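Local coordinates for protein glucosamine--fructose-6-phosphate aminotransferase [isomerizing] (Francisella tularensis subsp. tularensis, PDB 3TBF) that probably forms the sugar-isomerising part of an enzyme that makes glucosamine 6-phosphate from fructose 6-phosphate and glutamine, at residues E228-L233 / L247-I252; V180-K185 / Q191-Y196. All coordinates share one frame; numbering follows the deposited sequence. Where two conformers were deposited one is given.

Interaction 1: E228-L233 / L247-I252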
# COMPACT_ATOMS: atom_id res chain seq x y z
N GLU A 228 -1.61 20.98 -10.20
CA GLU A 228 -0.50 20.02 -10.25
C GLU A 228 -0.61 18.91 -9.19
O GLU A 228 0.20 18.00 -9.16
CB GLU A 228 0.85 20.73 -10.17
CG GLU A 228 1.06 21.83 -11.21
CD GLU A 228 1.35 21.32 -12.64
OE1 GLU A 228 1.79 20.15 -12.81
OE2 GLU A 228 1.14 22.12 -13.59
N HIS A 229 -1.64 18.96 -8.36
CA HIS A 229 -1.89 17.92 -7.40
C HIS A 229 -3.36 17.59 -7.43
O HIS A 229 -4.19 18.42 -7.82
CB HIS A 229 -1.56 18.37 -5.94
CG HIS A 229 -0.24 19.08 -5.77
ND1 HIS A 229 0.91 18.45 -5.37
CD2 HIS A 229 0.08 20.39 -5.90
CE1 HIS A 229 1.90 19.33 -5.29
NE2 HIS A 229 1.41 20.52 -5.59
N THR A 230 -3.65 16.38 -7.01
CA THR A 230 -4.97 15.97 -6.66
C THR A 230 -4.90 14.84 -5.64
O THR A 230 -4.05 13.94 -5.71
CB THR A 230 -5.74 15.42 -7.88
OG1 THR A 230 -5.88 16.45 -8.89
CG2 THR A 230 -7.12 14.90 -7.44
N ILE A 231 -5.86 14.86 -4.73
CA ILE A 231 -6.06 13.78 -3.82
C ILE A 231 -7.33 12.98 -4.09
O ILE A 231 -8.41 13.55 -4.28
CB ILE A 231 -6.14 14.34 -2.45
CG1 ILE A 231 -4.84 15.09 -2.17
CG2 ILE A 231 -6.46 13.22 -1.44
CD1 ILE A 231 -4.41 15.03 -0.77
N PHE A 232 -7.18 11.66 -4.10
CA PHE A 232 -8.28 10.74 -4.28
C PHE A 232 -8.54 10.05 -2.93
O PHE A 232 -7.59 9.73 -2.20
CB PHE A 232 -7.97 9.69 -5.33
CG PHE A 232 -8.11 10.18 -6.73
CD1 PHE A 232 -7.22 11.08 -7.26
CD2 PHE A 232 -9.11 9.69 -7.54
CE1 PHE A 232 -7.32 11.52 -8.58
CE2 PHE A 232 -9.24 10.16 -8.87
CZ PHE A 232 -8.36 11.08 -9.38
N LEU A 233 -9.81 9.84 -2.62
CA LEU A 233 -10.24 9.27 -1.36
C LEU A 233 -11.25 8.15 -1.52
O LEU A 233 -12.18 8.24 -2.32
CB LEU A 233 -10.89 10.35 -0.47
CG LEU A 233 -10.01 11.49 0.03
CD1 LEU A 233 -10.85 12.39 0.94
CD2 LEU A 233 -8.75 11.00 0.74
N LEU A 247 -4.08 6.67 -10.28
CA LEU A 247 -3.14 6.15 -11.24
C LEU A 247 -3.49 6.63 -12.63
O LEU A 247 -2.61 7.02 -13.37
CB LEU A 247 -3.15 4.62 -11.21
CG LEU A 247 -2.31 3.91 -12.27
CD1 LEU A 247 -0.82 4.35 -12.01
CD2 LEU A 247 -2.52 2.38 -12.22
N LYS A 248 -4.77 6.60 -13.01
CA LYS A 248 -5.11 7.08 -14.39
C LYS A 248 -4.78 8.57 -14.53
O LYS A 248 -4.22 8.98 -15.55
CB LYS A 248 -6.56 6.90 -14.81
CG LYS A 248 -7.22 5.53 -14.65
CD LYS A 248 -6.73 4.49 -15.59
CE LYS A 248 -5.45 3.81 -15.13
NZ LYS A 248 -5.51 2.32 -15.44
N LEU A 249 -5.15 9.38 -13.56
CA LEU A 249 -4.93 10.81 -13.70
C LEU A 249 -3.47 11.12 -13.84
O LEU A 249 -3.08 11.90 -14.69
CB LEU A 249 -5.50 11.56 -12.49
CG LEU A 249 -5.52 13.08 -12.65
CD1 LEU A 249 -6.31 13.40 -13.83
CD2 LEU A 249 -6.09 13.75 -11.38
N LYS A 250 -2.66 10.47 -13.02
CA LYS A 250 -1.23 10.67 -13.01
C LYS A 250 -0.63 10.23 -14.35
O LYS A 250 0.14 10.96 -14.98
CB LYS A 250 -0.69 9.84 -11.83
CG LYS A 250 0.76 9.87 -11.55
CD LYS A 250 1.09 9.28 -10.16
CE LYS A 250 0.24 8.04 -9.78
NZ LYS A 250 0.72 7.36 -8.54
N GLU A 251 -1.03 9.04 -14.78
CA GLU A 251 -0.47 8.35 -15.94
C GLU A 251 -0.68 9.09 -17.23
O GLU A 251 0.16 8.98 -18.11
CB GLU A 251 -1.16 6.97 -16.09
CG GLU A 251 -0.38 5.82 -16.77
CD GLU A 251 -1.05 4.41 -16.55
OE1 GLU A 251 -2.22 4.32 -16.11
OE2 GLU A 251 -0.39 3.37 -16.80
N ILE A 252 -1.79 9.81 -17.39
CA ILE A 252 -2.05 10.52 -18.64
C ILE A 252 -2.20 12.03 -18.59
O ILE A 252 -2.06 12.68 -19.63
CB ILE A 252 -3.26 9.92 -19.38
CG1 ILE A 252 -4.58 10.37 -18.76
CG2 ILE A 252 -3.15 8.39 -19.46
CD1 ILE A 252 -5.81 9.60 -19.36
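Leu249 reaches from its helix to strand 229-234 and sets a single methyl group between Thr230 and Phe232, two residues whose side chains leave the strand on the same side. The rotamer explains the reach. CG is anti to the backbone N (chi1 -171°) and CD2 continues the chain anti to CA, which carries CD2 out toward the strand, a little under half of the 8.7 Å between the CA atoms of Thr230 and Leu249. Leu249 CD2 meets Phe232 at the ring's edge and near its plane, 3.8 Å from Phe232 CE1 and 4.0 Å from Phe232 CZ. It is thus a methyl-to-rim contact and not a CH-pi contact over the ring face. The other neighbour is Thr230, whose side chain runs at about a right angle to that of Leu249; Thr230 OG1 lies 3.7 Å from Leu249 CD2. This hydroxyl sits beside its own backbone N (chi1 -61°), where it makes a weak hydrogen bond to His229 O, with Thr230 OG1 and His229 O 2.8 Å apart. The bond gives a buried polar atom a partner next to an apolar one.

Val280 of the adjacent strand also touches both Thr230 and Phe232, while Val351 of helix 335-355 packs on Leu249. At the start of the strand, His229 ND1 is hydrogen-bonded to His256 ND1 of the second subunit. The contact joins the first strand and the connecting helix of a beta-alpha-beta unit, completed by strand 256-261, and such helix-on-sheet packing is characteristic of the layered alpha-beta-alpha SIS domain.

Interaction 2: V180-K185 / Q191-Y196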
# COMPACT_ATOMS: atom_id res chain seq x y z
N VAL A 180 -17.56 -18.62 -7.57
CA VAL A 180 -17.19 -20.00 -7.78
C VAL A 180 -16.55 -20.66 -6.57
O VAL A 180 -16.90 -21.73 -6.19
CB VAL A 180 -16.20 -20.13 -8.96
CG1 VAL A 180 -15.53 -21.55 -8.97
CG2 VAL A 180 -16.93 -19.79 -10.33
N ILE A 181 -15.62 -19.95 -5.93
CA ILE A 181 -14.96 -20.44 -4.73
C ILE A 181 -15.94 -20.50 -3.59
O ILE A 181 -15.95 -21.46 -2.83
CB ILE A 181 -13.76 -19.52 -4.32
CG1 ILE A 181 -12.72 -19.57 -5.42
CG2 ILE A 181 -13.07 -20.00 -3.02
CD1 ILE A 181 -12.26 -21.02 -5.78
N ALA A 182 -16.76 -19.48 -3.47
CA ALA A 182 -17.72 -19.42 -2.40
C ALA A 182 -18.61 -20.64 -2.43
O ALA A 182 -18.92 -21.21 -1.38
CB ALA A 182 -18.57 -18.17 -2.48
N LYS A 183 -19.05 -21.01 -3.61
CA LYS A 183 -19.98 -22.11 -3.76
C LYS A 183 -19.33 -23.45 -3.46
O LYS A 183 -19.89 -24.30 -2.78
CB LYS A 183 -20.47 -22.14 -5.20
CG LYS A 183 -21.35 -23.31 -5.56
CD LYS A 183 -22.08 -22.91 -6.79
CE LYS A 183 -22.72 -24.08 -7.52
NZ LYS A 183 -24.11 -24.31 -7.07
N LEU A 184 -18.14 -23.63 -3.98
CA LEU A 184 -17.40 -24.86 -3.78
C LEU A 184 -17.06 -25.11 -2.30
O LEU A 184 -16.91 -26.26 -1.88
CB LEU A 184 -16.10 -24.76 -4.56
CG LEU A 184 -15.67 -25.94 -5.38
CD1 LEU A 184 -16.87 -26.63 -6.07
CD2 LEU A 184 -14.68 -25.46 -6.42
N LYS A 185 -16.89 -24.04 -1.53
CA LYS A 185 -16.50 -24.17 -0.15
C LYS A 185 -17.68 -23.92 0.73
O LYS A 185 -17.53 -23.71 1.91
CB LYS A 185 -15.39 -23.17 0.19
CG LYS A 185 -14.13 -23.38 -0.62
CD LYS A 185 -12.93 -23.59 0.22
CE LYS A 185 -11.77 -24.07 -0.65
NZ LYS A 185 -11.11 -25.28 -0.10
N GLN A 191 -28.96 -19.59 -2.92
CA GLN A 191 -29.79 -18.42 -3.12
C GLN A 191 -29.01 -17.09 -3.04
O GLN A 191 -29.30 -16.14 -3.78
CB GLN A 191 -30.90 -18.47 -2.11
CG GLN A 191 -32.01 -17.49 -2.30
CD GLN A 191 -33.25 -17.82 -1.36
OE1 GLN A 191 -33.71 -16.96 -0.57
NE2 GLN A 191 -33.76 -19.07 -1.45
N GLN A 192 -28.02 -17.03 -2.16
CA GLN A 192 -27.09 -15.91 -2.19
C GLN A 192 -26.26 -15.89 -3.49
O GLN A 192 -26.10 -14.85 -4.12
CB GLN A 192 -26.15 -15.99 -1.00
CG GLN A 192 -26.81 -15.77 0.30
CD GLN A 192 -25.88 -16.09 1.44
OE1 GLN A 192 -25.29 -17.18 1.51
NE2 GLN A 192 -25.70 -15.14 2.30
N ILE A 193 -25.70 -17.04 -3.87
CA ILE A 193 -24.96 -17.13 -5.10
C ILE A 193 -25.82 -16.54 -6.22
O ILE A 193 -25.37 -15.70 -6.99
CB ILE A 193 -24.62 -18.59 -5.41
CG1 ILE A 193 -23.72 -19.15 -4.31
CG2 ILE A 193 -23.96 -18.73 -6.81
CD1 ILE A 193 -22.42 -18.67 -4.36
N ALA A 194 -27.08 -16.94 -6.27
CA ALA A 194 -27.98 -16.48 -7.33
C ALA A 194 -28.23 -14.97 -7.27
O ALA A 194 -28.29 -14.32 -8.28
CB ALA A 194 -29.27 -17.22 -7.24
N LYS A 195 -28.34 -14.41 -6.07
CA LYS A 195 -28.60 -12.98 -5.89
C LYS A 195 -27.38 -12.15 -6.34
O LYS A 195 -27.50 -11.13 -7.03
CB LYS A 195 -28.93 -12.74 -4.42
CG LYS A 195 -28.85 -11.33 -3.94
CD LYS A 195 -29.36 -11.30 -2.52
CE LYS A 195 -28.51 -10.42 -1.60
NZ LYS A 195 -28.54 -8.99 -2.09
N TYR A 196 -26.19 -12.61 -5.95
CA TYR A 196 -24.98 -11.93 -6.36
C TYR A 196 -24.63 -12.14 -7.85
O TYR A 196 -24.11 -11.23 -8.48
CB TYR A 196 -23.83 -12.33 -5.46
CG TYR A 196 -24.12 -12.07 -4.01
CD1 TYR A 196 -24.58 -10.83 -3.60
CD2 TYR A 196 -23.97 -13.06 -3.06
CE1 TYR A 196 -24.86 -10.58 -2.29
CE2 TYR A 196 -24.28 -12.81 -1.73
CZ TYR A 196 -24.71 -11.57 -1.37
OH TYR A 196 -25.04 -11.28 -0.07
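Ile193 lays its CD1 methyl against the side of the preceding helix, over the junction of Ala182 and Lys183. The nearest atoms of that helix are Lys183 CB, at 4.1 Å from Ile193 CD1, and Lys183 N, at 4.2 Å from the same methyl. Just beyond, Lys183 CA and Ala182 CB each lie 4.3 Å from Ile193 CD1. The methyl thus rests on the base of Lys183 and the methyl of Ala182, whose small side chain is consistent with so near an approach. The backbones are near one another here, with Lys183 CA and Ile193 CA 7.2 Å apart.

The longer branch of Ile193 does the touching. CG1 stands beside the backbone N (chi1 -62°), and a second turn at chi2 (-74°) folds CD1 back instead of extending it away from CA. On the other helix, CB of Lys183 makes the contact, and the rest of that side chain runs on nearly extended until it bends at the last torsion. Lys183 is an exposed residue with two roles: its CB packs on Ile193, while NZ takes part in a long, weak ion pair with Asp190.

Leu188, in the connection between the helices, packs on Ala182 as well, and Gln192 OE1 accepts a hydrogen bond from Thr189 N just before the second helix. Together these elements form a tight alpha-hairpin of helices 165-184 and 190-201. With apolar contacts and no polar bond between the two segments, their meeting rests on van der Waals contact and probably the burial of Ile193, and is not directional; the short connection also keeps the helices together.

In the fold
Read from the N terminus, the chain first completes interaction 2, where helix 165-184 ends, a short turn reverses the path and helix 190-201 packs back on it. Helices 203-211 and 214-221 follow and lead toward the second parallel sheet. There interaction 1 closes a longer loop, from strand 229-234 out through the start of helix 238-253 and back against the strand. The two contacts are in series: neither encloses or crosses the other. The centres of interactions 1 and 2 are about 36 Å apart, on opposite sides of the chain's centre. The nearest atoms of interactions 1 and 2 are about 23 Å apart. One ties helix to helix near the periphery, the other helix to sheet beside the subunit interface.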